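Plasmodium falciparum gamete antigen 27/25 (Plasmodium falciparum, PDB 1N81) is a gametocyte protein essential for sexual development of the malaria parasite, of unknown molecular function, and may take part in protein dimerization. Local coordinates at residues 9-14 with 112-117; 86-91 with 100-105; 118-123 with 127-132. All coordinates share one frame; numbering follows the deposited sequence.

Interaction 1: residues 9-14 with 112-117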
ATOM      1  N   ALA A   9       5.147  15.088 -10.576  1.00 97.42           N
ATOM      2  CA  ALA A   9       4.903  14.951 -12.006  1.00100.29           C
ATOM      3  C   ALA A   9       3.694  14.040 -12.191  1.00 99.23           C
ATOM      4  O   ALA A   9       3.006  13.697 -11.225  1.00 99.04           O
ATOM      5  CB  ALA A   9       6.141  14.340 -12.691  1.00 96.96           C
ATOM      6  N   PRO A  10       3.402  13.640 -13.437  1.00 97.96           N
ATOM      7  CA  PRO A  10       2.234  12.767 -13.490  1.00 90.75           C
ATOM      8  C   PRO A  10       2.492  11.487 -12.693  1.00 85.48           C
ATOM      9  O   PRO A  10       3.081  10.538 -13.221  1.00 89.47           O
ATOM     10  CB  PRO A  10       2.075  12.488 -14.984  1.00 93.62           C
ATOM     11  CG  PRO A  10       2.616  13.740 -15.623  1.00 95.22           C
ATOM     12  CD  PRO A  10       3.856  14.007 -14.793  1.00 97.94           C
ATOM     13  N   LEU A  11       2.119  11.488 -11.412  1.00 66.78           N
ATOM     14  CA  LEU A  11       2.233  10.285 -10.589  1.00 57.92           C
ATOM     15  C   LEU A  11       1.757   9.173 -11.542  1.00 40.22           C
ATOM     16  O   LEU A  11       0.789   9.386 -12.270  1.00 38.71           O
ATOM     17  CB  LEU A  11       1.252  10.382  -9.409  1.00 48.70           C
ATOM     18  CG  LEU A  11       0.934   9.118  -8.598  1.00 49.32           C
ATOM     19  CD1 LEU A  11       2.124   8.776  -7.715  1.00 47.64           C
ATOM     20  CD2 LEU A  11      -0.285   9.332  -7.733  1.00 47.01           C
ATOM     21  N   SER A  12       2.417   8.016 -11.576  1.00 44.75           N
ATOM     22  CA  SER A  12       1.951   6.947 -12.462  1.00 38.79           C
ATOM     23  C   SER A  12       0.497   6.561 -12.171  1.00 44.34           C
ATOM     24  O   SER A  12       0.145   6.312 -11.015  1.00 37.61           O
ATOM     25  CB  SER A  12       2.819   5.697 -12.296  1.00 39.85           C
ATOM     26  OG  SER A  12       2.088   4.568 -12.744  1.00 48.67           O
ATOM     27  N   PRO A  13      -0.368   6.490 -13.207  1.00 41.42           N
ATOM     28  CA  PRO A  13      -1.757   6.119 -12.922  1.00 39.26           C
ATOM     29  C   PRO A  13      -1.836   4.701 -12.358  1.00 46.02           C
ATOM     30  O   PRO A  13      -2.779   4.382 -11.626  1.00 39.04           O
ATOM     31  CB  PRO A  13      -2.449   6.235 -14.282  1.00 40.49           C
ATOM     32  CG  PRO A  13      -1.647   7.333 -14.954  1.00 48.09           C
ATOM     33  CD  PRO A  13      -0.223   6.945 -14.601  1.00 48.96           C
ATOM     34  N   ARG A  14      -0.860   3.854 -12.698  1.00 38.30           N
ATOM     35  CA  ARG A  14      -0.852   2.481 -12.179  1.00 41.45           C
ATOM     36  C   ARG A  14      -0.656   2.470 -10.647  1.00 29.07           C
ATOM     37  O   ARG A  14      -1.309   1.696  -9.939  1.00 35.11           O
ATOM     38  CB  ARG A  14       0.270   1.647 -12.789  1.00 47.15           C
ATOM     39  CG  ARG A  14       0.137   0.220 -12.327  1.00 38.89           C
ATOM     40  CD  ARG A  14       1.253  -0.694 -12.811  1.00 39.86           C
ATOM     41  NE  ARG A  14       0.643  -1.994 -12.916  1.00 48.78           N
ATOM     42  CZ  ARG A  14       1.064  -3.059 -12.282  1.00 42.78           C
ATOM     43  NH1 ARG A  14       2.126  -2.982 -11.505  1.00 68.73           N
ATOM     44  NH2 ARG A  14       0.389  -4.182 -12.382  1.00 42.91           N
ATOM     45  N   VAL A 112       3.342   7.773   1.391  1.00 30.08           N
ATOM     46  CA  VAL A 112       4.784   7.580   1.292  1.00 28.58           C
ATOM     47  C   VAL A 112       5.083   6.773   0.017  1.00 33.40           C
ATOM     48  O   VAL A 112       6.004   7.127  -0.735  1.00 36.51           O
ATOM     49  CB  VAL A 112       5.366   6.905   2.536  1.00 33.32           C
ATOM     50  CG1 VAL A 112       6.831   6.539   2.302  1.00 30.75           C
ATOM     51  CG2 VAL A 112       5.283   7.870   3.699  1.00 37.57           C
ATOM     52  N   ILE A 113       4.264   5.748  -0.253  1.00 34.24           N
ATOM     53  CA  ILE A 113       4.408   4.944  -1.478  1.00 38.21           C
ATOM     54  C   ILE A 113       4.421   5.865  -2.698  1.00 40.27           C
ATOM     55  O   ILE A 113       5.329   5.793  -3.536  1.00 32.82           O
ATOM     56  CB  ILE A 113       3.248   3.910  -1.660  1.00 28.08           C
ATOM     57  CG1 ILE A 113       3.423   2.761  -0.665  1.00 28.39           C
ATOM     58  CG2 ILE A 113       3.231   3.379  -3.085  1.00 31.13           C
ATOM     59  CD1 ILE A 113       2.304   1.731  -0.680  1.00 32.54           C
ATOM     60  N   GLU A 114       3.435   6.763  -2.787  1.00 35.95           N
ATOM     61  CA  GLU A 114       3.375   7.663  -3.936  1.00 32.03           C
ATOM     62  C   GLU A 114       4.576   8.566  -4.084  1.00 30.95           C
ATOM     63  O   GLU A 114       5.144   8.679  -5.168  1.00 38.43           O
ATOM     64  CB  GLU A 114       2.089   8.489  -3.916  1.00 30.94           C
ATOM     65  CG  GLU A 114       0.919   7.586  -4.163  1.00 30.93           C
ATOM     66  CD  GLU A 114      -0.382   8.337  -4.264  1.00 40.38           C
ATOM     67  OE1 GLU A 114      -0.442   9.525  -3.902  1.00 37.09           O
ATOM     68  OE2 GLU A 114      -1.352   7.711  -4.700  1.00 34.72           O
ATOM     69  N   GLU A 115       4.972   9.185  -2.996  1.00 31.47           N
ATOM     70  CA  GLU A 115       6.102  10.099  -2.984  1.00 38.56           C
ATOM     71  C   GLU A 115       7.380   9.357  -3.436  1.00 51.83           C
ATOM     72  O   GLU A 115       8.167   9.843  -4.262  1.00 48.13           O
ATOM     73  CB  GLU A 115       6.257  10.605  -1.556  1.00 50.14           C
ATOM     74  CG  GLU A 115       7.072  11.833  -1.370  1.00 63.98           C
ATOM     75  CD  GLU A 115       6.368  13.062  -1.865  1.00 60.01           C
ATOM     76  OE1 GLU A 115       5.102  13.114  -1.822  1.00 48.69           O
ATOM     77  OE2 GLU A 115       7.108  13.971  -2.283  1.00 68.69           O
ATOM     78  N   VAL A 116       7.612   8.180  -2.871  1.00 43.81           N
ATOM     79  CA  VAL A 116       8.790   7.442  -3.254  1.00 35.17           C
ATOM     80  C   VAL A 116       8.706   7.066  -4.736  1.00 39.94           C
ATOM     81  O   VAL A 116       9.725   7.079  -5.433  1.00 36.80           O
ATOM     82  CB  VAL A 116       8.981   6.167  -2.403  1.00 39.05           C
ATOM     83  CG1 VAL A 116      10.150   5.356  -2.934  1.00 32.85           C
ATOM     84  CG2 VAL A 116       9.233   6.543  -0.964  1.00 32.66           C
ATOM     85  N   SER A 117       7.500   6.763  -5.230  1.00 36.79           N
ATOM     86  CA  SER A 117       7.360   6.367  -6.625  1.00 38.74           C
ATOM     87  C   SER A 117       7.740   7.518  -7.555  1.00 52.77           C
ATOM     88  O   SER A 117       8.215   7.274  -8.675  1.00 36.08           O
ATOM     89  CB  SER A 117       5.939   5.858  -6.943  1.00 35.77           C
ATOM     90  OG  SER A 117       5.025   6.908  -7.169  1.00 39.01           O
TER
HETATM   91  O   HOH W   1       4.552   7.231  -9.941  1.00 34.05           O

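Interaction 2: residues 86-91 with 100-105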
ATOM      1  N   ILE A  86      -3.116  -7.742  11.196  1.00 38.77           N
ATOM      2  CA  ILE A  86      -2.410  -8.206  12.390  1.00 44.16           C
ATOM      3  C   ILE A  86      -1.605  -7.075  13.054  1.00 43.49           C
ATOM      4  O   ILE A  86      -1.522  -7.007  14.270  1.00 45.86           O
ATOM      5  CB  ILE A  86      -1.511  -9.410  12.035  1.00 39.89           C
ATOM      6  CG1 ILE A  86      -2.419 -10.624  11.775  1.00 36.56           C
ATOM      7  CG2 ILE A  86      -0.510  -9.686  13.138  1.00 37.56           C
ATOM      8  CD1 ILE A  86      -1.689 -11.845  11.304  1.00 50.43           C
ATOM      9  N   SER A  87      -1.055  -6.159  12.261  1.00 40.60           N
ATOM     10  CA  SER A  87      -0.288  -5.055  12.821  1.00 38.80           C
ATOM     11  C   SER A  87      -1.154  -3.989  13.511  1.00 47.86           C
ATOM     12  O   SER A  87      -0.754  -3.411  14.529  1.00 43.89           O
ATOM     13  CB  SER A  87       0.531  -4.391  11.708  1.00 37.61           C
ATOM     14  OG  SER A  87       1.315  -3.317  12.205  1.00 35.32           O
ATOM     15  N   TYR A  88      -2.341  -3.728  12.962  1.00 38.60           N
ATOM     16  CA  TYR A  88      -3.225  -2.680  13.489  1.00 43.41           C
ATOM     17  C   TYR A  88      -4.463  -3.136  14.274  1.00 45.24           C
ATOM     18  O   TYR A  88      -5.056  -2.342  15.016  1.00 48.78           O
ATOM     19  CB  TYR A  88      -3.750  -1.804  12.328  1.00 34.77           C
ATOM     20  CG  TYR A  88      -2.699  -1.207  11.424  1.00 33.83           C
ATOM     21  CD1 TYR A  88      -2.992  -0.915  10.079  1.00 36.50           C
ATOM     22  CD2 TYR A  88      -1.430  -0.867  11.915  1.00 35.07           C
ATOM     23  CE1 TYR A  88      -2.061  -0.299   9.255  1.00 35.19           C
ATOM     24  CE2 TYR A  88      -0.486  -0.242  11.093  1.00 36.41           C
ATOM     25  CZ  TYR A  88      -0.811   0.036   9.764  1.00 37.27           C
ATOM     26  OH  TYR A  88       0.127   0.630   8.951  1.00 35.95           O
ATOM     27  N   CYS A  89      -4.879  -4.385  14.109  1.00 44.62           N
ATOM     28  CA  CYS A  89      -6.120  -4.813  14.770  1.00 49.45           C
ATOM     29  C   CYS A  89      -6.016  -5.968  15.748  1.00 48.52           C
ATOM     30  O   CYS A  89      -7.034  -6.461  16.225  1.00 54.01           O
ATOM     31  CB  CYS A  89      -7.147  -5.195  13.697  1.00 43.01           C
ATOM     32  SG  CYS A  89      -7.466  -3.903  12.445  1.00 51.74           S
ATOM     33  N   THR A  90      -4.798  -6.381  16.050  1.00 57.11           N
ATOM     34  CA  THR A  90      -4.555  -7.535  16.905  1.00 55.30           C
ATOM     35  C   THR A  90      -4.344  -7.258  18.390  1.00 62.32           C
ATOM     36  O   THR A  90      -3.824  -8.102  19.124  1.00 67.76           O
ATOM     37  CB  THR A  90      -3.385  -8.332  16.287  1.00 54.96           C
ATOM     38  OG1 THR A  90      -3.725  -9.717  16.259  1.00 81.20           O
ATOM     39  CG2 THR A  90      -2.083  -8.116  17.017  1.00 53.66           C
ATOM     40  N   ASP A  91      -4.782  -6.089  18.839  1.00 72.36           N
ATOM     41  CA  ASP A  91      -4.671  -5.712  20.248  1.00 79.67           C
ATOM     42  C   ASP A  91      -5.910  -4.931  20.644  1.00 80.65           C
ATOM     43  O   ASP A  91      -6.950  -5.500  20.971  1.00 85.80           O
ATOM     44  CB  ASP A  91      -3.445  -4.825  20.486  1.00 87.79           C
ATOM     45  CG  ASP A  91      -2.153  -5.493  20.076  1.00 93.98           C
ATOM     46  OD1 ASP A  91      -1.908  -6.635  20.532  1.00 91.37           O
ATOM     47  OD2 ASP A  91      -1.386  -4.869  19.303  1.00 97.26           O
ATOM     48  N   LYS A 100     -11.453   4.548  12.334  1.00 60.82           N
ATOM     49  CA  LYS A 100     -11.409   5.875  11.719  1.00 56.42           C
ATOM     50  C   LYS A 100      -9.949   6.355  11.818  1.00 54.40           C
ATOM     51  O   LYS A 100      -9.417   6.978  10.887  1.00 53.92           O
ATOM     52  CB  LYS A 100     -12.335   6.847  12.452  1.00 65.44           C
ATOM     53  CG  LYS A 100     -13.575   7.265  11.667  1.00 74.40           C
ATOM     54  CD  LYS A 100     -13.221   8.141  10.460  1.00 80.66           C
ATOM     55  CE  LYS A 100     -14.460   8.579   9.675  1.00 79.87           C
ATOM     56  NZ  LYS A 100     -15.206   7.459   9.007  1.00 74.93           N
ATOM     57  N   LYS A 101      -9.308   6.043  12.944  1.00 44.46           N
ATOM     58  CA  LYS A 101      -7.914   6.398  13.154  1.00 47.00           C
ATOM     59  C   LYS A 101      -6.984   5.517  12.290  1.00 45.53           C
ATOM     60  O   LYS A 101      -5.943   5.996  11.860  1.00 44.22           O
ATOM     61  CB  LYS A 101      -7.516   6.242  14.623  1.00 47.42           C
ATOM     62  CG  LYS A 101      -6.143   6.852  14.944  1.00 65.42           C
ATOM     63  CD  LYS A 101      -5.670   6.559  16.375  1.00 78.90           C
ATOM     64  CE  LYS A 101      -5.334   5.073  16.607  1.00 86.57           C
ATOM     65  NZ  LYS A 101      -4.818   4.786  17.997  1.00 71.83           N
ATOM     66  N   ILE A 102      -7.343   4.253  12.038  1.00 43.66           N
ATOM     67  CA  ILE A 102      -6.498   3.374  11.215  1.00 46.02           C
ATOM     68  C   ILE A 102      -6.552   3.856   9.775  1.00 38.21           C
ATOM     69  O   ILE A 102      -5.609   3.658   9.005  1.00 46.11           O
ATOM     70  CB  ILE A 102      -6.913   1.878  11.309  1.00 46.41           C
ATOM     71  CG1 ILE A 102      -6.650   1.370  12.725  1.00 53.90           C
ATOM     72  CG2 ILE A 102      -6.069   0.988  10.312  1.00 39.99           C
ATOM     73  CD1 ILE A 102      -5.188   1.484  13.182  1.00 48.86           C
ATOM     74  N   ASP A 103      -7.642   4.508   9.397  1.00 42.57           N
ATOM     75  CA  ASP A 103      -7.687   5.031   8.048  1.00 40.48           C
ATOM     76  C   ASP A 103      -6.534   6.045   7.854  1.00 48.23           C
ATOM     77  O   ASP A 103      -6.020   6.180   6.749  1.00 40.10           O
ATOM     78  CB  ASP A 103      -9.057   5.673   7.743  1.00 42.92           C
ATOM     79  CG  ASP A 103     -10.071   4.663   7.139  1.00 52.51           C
ATOM     80  OD1 ASP A 103      -9.709   3.486   6.914  1.00 47.52           O
ATOM     81  OD2 ASP A 103     -11.237   5.047   6.883  1.00 55.71           O
ATOM     82  N   ASP A 104      -6.107   6.734   8.919  1.00 46.12           N
ATOM     83  CA  ASP A 104      -5.015   7.706   8.795  1.00 45.05           C
ATOM     84  C   ASP A 104      -3.666   6.999   8.628  1.00 44.80           C
ATOM     85  O   ASP A 104      -2.767   7.491   7.933  1.00 43.55           O
ATOM     86  CB  ASP A 104      -4.953   8.655  10.006  1.00 55.05           C
ATOM     87  CG  ASP A 104      -6.159   9.597  10.083  1.00 62.35           C
ATOM     88  OD1 ASP A 104      -6.672  10.022   9.025  1.00 47.02           O
ATOM     89  OD2 ASP A 104      -6.585   9.925  11.213  1.00 58.60           O
ATOM     90  N   TYR A 105      -3.524   5.851   9.276  1.00 36.56           N
ATOM     91  CA  TYR A 105      -2.294   5.081   9.139  1.00 40.62           C
ATOM     92  C   TYR A 105      -2.202   4.598   7.677  1.00 41.68           C
ATOM     93  O   TYR A 105      -1.118   4.576   7.083  1.00 38.00           O
ATOM     94  CB  TYR A 105      -2.328   3.861  10.060  1.00 31.27           C
ATOM     95  CG  TYR A 105      -2.095   4.146  11.525  1.00 43.56           C
ATOM     96  CD1 TYR A 105      -2.816   5.141  12.202  1.00 41.59           C
ATOM     97  CD2 TYR A 105      -1.219   3.363  12.251  1.00 40.33           C
ATOM     98  CE1 TYR A 105      -2.663   5.324  13.567  1.00 53.63           C
ATOM     99  CE2 TYR A 105      -1.056   3.532  13.610  1.00 54.88           C
ATOM    100  CZ  TYR A 105      -1.775   4.509  14.265  1.00 53.76           C
ATOM    101  OH  TYR A 105      -1.579   4.658  15.611  1.00 49.23           O
TER
HETATM  102  O   HOH W   2      -0.855   1.647   6.787  1.00 35.61           O

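Interaction 3: residues 118-123 with 127-132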
ATOM      1  N   ILE A 118       7.538   8.759  -7.098  1.00 41.87           N
ATOM      2  CA  ILE A 118       7.906   9.928  -7.912  1.00 44.02           C
ATOM      3  C   ILE A 118       9.418  10.018  -8.047  1.00 35.99           C
ATOM      4  O   ILE A 118       9.929  10.296  -9.120  1.00 34.98           O
ATOM      5  CB  ILE A 118       7.441  11.272  -7.298  1.00 44.96           C
ATOM      6  CG1 ILE A 118       5.911  11.333  -7.232  1.00 52.20           C
ATOM      7  CG2 ILE A 118       8.007  12.440  -8.141  1.00 44.84           C
ATOM      8  CD1 ILE A 118       5.225  11.091  -8.572  1.00 59.01           C
ATOM      9  N   ASN A 119      10.132   9.798  -6.949  1.00 38.06           N
ATOM     10  CA  ASN A 119      11.593   9.847  -6.980  1.00 43.19           C
ATOM     11  C   ASN A 119      12.104   8.714  -7.888  1.00 46.69           C
ATOM     12  O   ASN A 119      13.052   8.902  -8.632  1.00 47.64           O
ATOM     13  CB  ASN A 119      12.176   9.707  -5.562  1.00 41.16           C
ATOM     14  CG  ASN A 119      11.975  10.974  -4.707  1.00 48.13           C
ATOM     15  OD1 ASN A 119      12.842  11.839  -4.639  1.00 51.35           O
ATOM     16  ND2 ASN A 119      10.825  11.083  -4.074  1.00 55.95           N
ATOM     17  N   VAL A 120      11.459   7.552  -7.831  1.00 42.95           N
ATOM     18  CA  VAL A 120      11.842   6.424  -8.682  1.00 50.65           C
ATOM     19  C   VAL A 120      11.708   6.774 -10.188  1.00 51.59           C
ATOM     20  O   VAL A 120      12.653   6.618 -10.957  1.00 45.67           O
ATOM     21  CB  VAL A 120      10.988   5.166  -8.352  1.00 44.68           C
ATOM     22  CG1 VAL A 120      11.204   4.081  -9.406  1.00 42.81           C
ATOM     23  CG2 VAL A 120      11.381   4.631  -6.952  1.00 33.19           C
ATOM     24  N   ASP A 121      10.546   7.266 -10.595  1.00 51.36           N
ATOM     25  CA  ASP A 121      10.311   7.643 -11.990  1.00 52.93           C
ATOM     26  C   ASP A 121      11.344   8.636 -12.541  1.00 58.14           C
ATOM     27  O   ASP A 121      11.699   8.586 -13.723  1.00 52.73           O
ATOM     28  CB  ASP A 121       8.934   8.299 -12.165  1.00 48.48           C
ATOM     29  CG  ASP A 121       7.784   7.356 -11.906  1.00 52.44           C
ATOM     30  OD1 ASP A 121       7.984   6.117 -11.897  1.00 47.97           O
ATOM     31  OD2 ASP A 121       6.659   7.873 -11.721  1.00 52.73           O
ATOM     32  N   HIS A 122      11.797   9.552 -11.691  1.00 52.98           N
ATOM     33  CA  HIS A 122      12.749  10.562 -12.122  1.00 59.95           C
ATOM     34  C   HIS A 122      14.188  10.098 -12.172  1.00 58.10           C
ATOM     35  O   HIS A 122      15.017  10.804 -12.726  1.00 56.22           O
ATOM     36  CB  HIS A 122      12.662  11.803 -11.235  1.00 59.67           C
ATOM     37  CG  HIS A 122      11.325  12.485 -11.268  1.00 85.53           C
ATOM     38  ND1 HIS A 122      11.048  13.611 -10.522  1.00 90.36           N
ATOM     39  CD2 HIS A 122      10.185  12.184 -11.937  1.00 86.25           C
ATOM     40  CE1 HIS A 122       9.792  13.974 -10.728  1.00 92.41           C
ATOM     41  NE2 HIS A 122       9.248  13.124 -11.581  1.00 94.11           N
ATOM     42  N   ALA A 123      14.499   8.942 -11.588  1.00 48.23           N
ATOM     43  CA  ALA A 123      15.877   8.446 -11.621  1.00 51.98           C
ATOM     44  C   ALA A 123      16.142   7.843 -13.007  1.00 53.61           C
ATOM     45  O   ALA A 123      15.254   7.254 -13.625  1.00 52.05           O
ATOM     46  CB  ALA A 123      16.106   7.416 -10.535  1.00 55.18           C
ATOM     47  N   LYS A 127      19.115   0.772 -11.813  1.00 56.26           N
ATOM     48  CA  LYS A 127      19.806   0.440 -10.580  1.00 53.31           C
ATOM     49  C   LYS A 127      19.498   1.459  -9.495  1.00 49.22           C
ATOM     50  O   LYS A 127      19.348   1.099  -8.337  1.00 45.13           O
ATOM     51  CB  LYS A 127      21.319   0.408 -10.787  1.00 57.09           C
ATOM     52  CG  LYS A 127      22.070  -0.032  -9.557  1.00 61.74           C
ATOM     53  CD  LYS A 127      23.557   0.155  -9.737  1.00 74.25           C
ATOM     54  CE  LYS A 127      24.295  -0.241  -8.481  1.00 79.97           C
ATOM     55  NZ  LYS A 127      25.731   0.143  -8.552  1.00 86.56           N
ATOM     56  N   GLU A 128      19.449   2.728  -9.883  1.00 53.78           N
ATOM     57  CA  GLU A 128      19.161   3.808  -8.952  1.00 52.25           C
ATOM     58  C   GLU A 128      17.661   3.718  -8.571  1.00 47.80           C
ATOM     59  O   GLU A 128      17.300   3.929  -7.417  1.00 43.29           O
ATOM     60  CB  GLU A 128      19.533   5.146  -9.613  1.00 48.64           C
ATOM     61  CG  GLU A 128      19.201   6.419  -8.815  1.00 49.53           C
ATOM     62  CD  GLU A 128      19.883   6.485  -7.462  1.00 52.43           C
ATOM     63  OE1 GLU A 128      20.570   5.510  -7.073  1.00 51.52           O
ATOM     64  OE2 GLU A 128      19.716   7.521  -6.775  1.00 51.20           O
ATOM     65  N   LYS A 129      16.806   3.367  -9.527  1.00 38.89           N
ATOM     66  CA  LYS A 129      15.388   3.225  -9.247  1.00 44.98           C
ATOM     67  C   LYS A 129      15.211   2.170  -8.153  1.00 49.87           C
ATOM     68  O   LYS A 129      14.432   2.347  -7.212  1.00 50.24           O
ATOM     69  CB  LYS A 129      14.617   2.799 -10.498  1.00 37.59           C
ATOM     70  CG  LYS A 129      14.572   3.839 -11.577  1.00 37.28           C
ATOM     71  CD  LYS A 129      13.668   3.364 -12.673  1.00 38.90           C
ATOM     72  CE  LYS A 129      13.717   4.307 -13.878  1.00 49.14           C
ATOM     73  NZ  LYS A 129      13.235   5.693 -13.580  1.00 48.65           N
ATOM     74  N   LYS A 130      15.960   1.078  -8.259  1.00 48.38           N
ATOM     75  CA  LYS A 130      15.860   0.018  -7.269  1.00 39.42           C
ATOM     76  C   LYS A 130      16.394   0.487  -5.917  1.00 40.89           C
ATOM     77  O   LYS A 130      15.767   0.227  -4.870  1.00 40.06           O
ATOM     78  CB  LYS A 130      16.597  -1.248  -7.743  1.00 46.26           C
ATOM     79  CG  LYS A 130      16.661  -2.362  -6.701  1.00 50.55           C
ATOM     80  CD  LYS A 130      17.325  -3.638  -7.241  1.00 55.42           C
ATOM     81  CE  LYS A 130      17.211  -4.792  -6.221  1.00 69.93           C
ATOM     82  NZ  LYS A 130      17.476  -6.155  -6.793  1.00 69.24           N
ATOM     83  N   ARG A 131      17.538   1.172  -5.922  1.00 34.04           N
ATOM     84  CA  ARG A 131      18.088   1.673  -4.674  1.00 36.60           C
ATOM     85  C   ARG A 131      17.022   2.570  -3.973  1.00 43.88           C
ATOM     86  O   ARG A 131      16.777   2.456  -2.754  1.00 40.40           O
ATOM     87  CB  ARG A 131      19.319   2.511  -4.926  1.00 37.65           C
ATOM     88  CG  ARG A 131      19.958   2.973  -3.629  1.00 46.70           C
ATOM     89  CD  ARG A 131      21.000   4.049  -3.889  1.00 49.40           C
ATOM     90  NE  ARG A 131      20.408   5.342  -4.242  1.00 53.09           N
ATOM     91  CZ  ARG A 131      19.688   6.097  -3.404  1.00 45.72           C
ATOM     92  NH1 ARG A 131      19.464   5.704  -2.148  1.00 42.62           N
ATOM     93  NH2 ARG A 131      19.175   7.241  -3.828  1.00 48.41           N
ATOM     94  N   ILE A 132      16.381   3.444  -4.748  1.00 42.38           N
ATOM     95  CA  ILE A 132      15.377   4.347  -4.187  1.00 48.56           C
ATOM     96  C   ILE A 132      14.221   3.564  -3.561  1.00 37.74           C
ATOM     97  O   ILE A 132      13.828   3.859  -2.442  1.00 36.00           O
ATOM     98  CB  ILE A 132      14.863   5.362  -5.256  1.00 43.74           C
ATOM     99  CG1 ILE A 132      15.997   6.314  -5.630  1.00 36.58           C
ATOM    100  CG2 ILE A 132      13.699   6.219  -4.688  1.00 42.17           C
ATOM    101  CD1 ILE A 132      15.717   7.178  -6.869  1.00 37.27           C
TER

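Interaction 1: residues 9-14 with 112-117
L11 lies across from E114 with their CA atoms 7.2 Å apart, where the extended lead-in to helix 13-35 passes beside helix 96-122 in this all-helical fold. The helix start is marked by S12 at the N-cap: its OG accepts a weak bond from R14 N, bent to an N-H...O angle of 127°. L11, one residue before the cap, carries the contact through both of its methyls. With CG anti to the backbone N (chi1 165°), the end of the side chain comes nearer to the helix than its base does, and the two branches divide the work. CD1 drops between the two helix residues, 3.5 Å from S117 OG and also against E114 CB. CD2 lies over the end of the glutamate, 3.6 Å from E114 CD and in touch with both carboxylate oxygens. The E114 chain is extended beyond CG and crosses the leucine at about a right angle; its CB lies by CD1 and its carboxylate by CD2, with CG near both. The contact is modest, 130 Å² in all, and only partly buried; I15 of helix 13-35 continues it by touching both E114 and S117, while L11 also touches I118.

The polar part is handled by S117. Its OG sits between the backbone N and the carbonyl carbon (chi1 81°), turned back along its own helix, and donates to E114 O at 2.7 Å. The same hydroxyl accepts from a water. That water in turn accepts from the backbone of the lead-in, bridging the segments, with S117 OG and S12 N each 2.8 Å from its oxygen.

Interaction 2: residues 86-91 with 100-105
Y88 on helix 71-89 faces I102 and Y105 on helix 96-122, the nearest CA pair being Y88 and I102 at 7.2 Å. All three side chains start toward the opposite segment and are buried, in a contact between two helices consecutive in the chain.

The aliphatic part belongs to I102, whose two methyl ends meet the base of the tyrosine from the same side of its ring: CG2 lies 3.6 Å from Y88 CD1, and CD1 lies 3.7 Å from Y88 CB. I30 of helix 13-35 also touches I102.

The aromatic part is a T-shaped pair in which Y105 turns its edge to the face of Y88, with ring centroids 5.4 Å apart and planes at 74°. The closest carbons are Y88 CE2 and Y105 CD2, at 3.9 Å. F154 lies against both tyrosines.

The polar part runs through one water, in the plane of the Y88 ring at its edge. Its oxygen lies 2.6 Å from Y88 OH, and it donates a weak bond to Y105 O.

Direct contact across the segments is thus entirely apolar or aromatic, and the water gives the buried phenol oxygen of Y88 a polar partner, while its ring meets only carbon atoms of the other segment.

Interaction 3: residues 118-123 with 127-132
K129 NZ is held by two backbone carbonyls at the end of helix 96-122, donating to A123 O at 2.6 Å and to V120 O at 2.8 Å. The C=O...N angle at A123 is 149°. V120 O is itself shared: A123 N, in its own segment, and K129 NZ reach it from opposite faces of its plane. The lysine chain runs extended until it bends at chi4 (-63°), which turns the ammonium onto the carbonyls. Acceptors at a helix C-terminus carry the negative end of the helix dipole, so they probably favour the charged lysine; D121, whose OD1 is bonded to S176 OG, may add a little from 5.5 Å (OD1 to K129 NZ).

On its way the chain passes V120 at a slant, with K129 CB 3.8 Å from V120 CG1. The other valine methyl, CG2, meets I132 CG2 at 3.6 Å as the two side chains slide past each other in opposite directions. I132 CD1 then closes on A123 CB at 3.7 Å, while E128 CG touches the same methyl. E128 is also gripped side-on by R131, through NE and NH2, within helix 126-133; R131 has a second acidic partner in D135.

The axes of the two helical pieces pass 8.6 Å apart at 168°, and the short connection between them makes this an antiparallel helical hairpin, with the lysine of the second helix bonded to carbonyls at the C-terminal end of the first.

In the fold
Helix 96-122 takes part in all three interactions, at different points along its length. Interaction 2 is the buried contact, aromatic and aliphatic, and lies on the opposite side of the chain's centre from the other two; its nearest atoms are about 17 Å from those of interaction 3. Interactions 1 and 3 are only partly buried, with centres 11 Å apart, and they touch where A9 packs on H122. Their chemistry is correspondingly more mixed: methyls against a carboxylate with a bridging water in 9-14/112-117, and lysine-to-carbonyl bonds beside apolar packing in 118-123/127-132. Along the chain, interaction 2 is nested within the loop that interaction 1 closes.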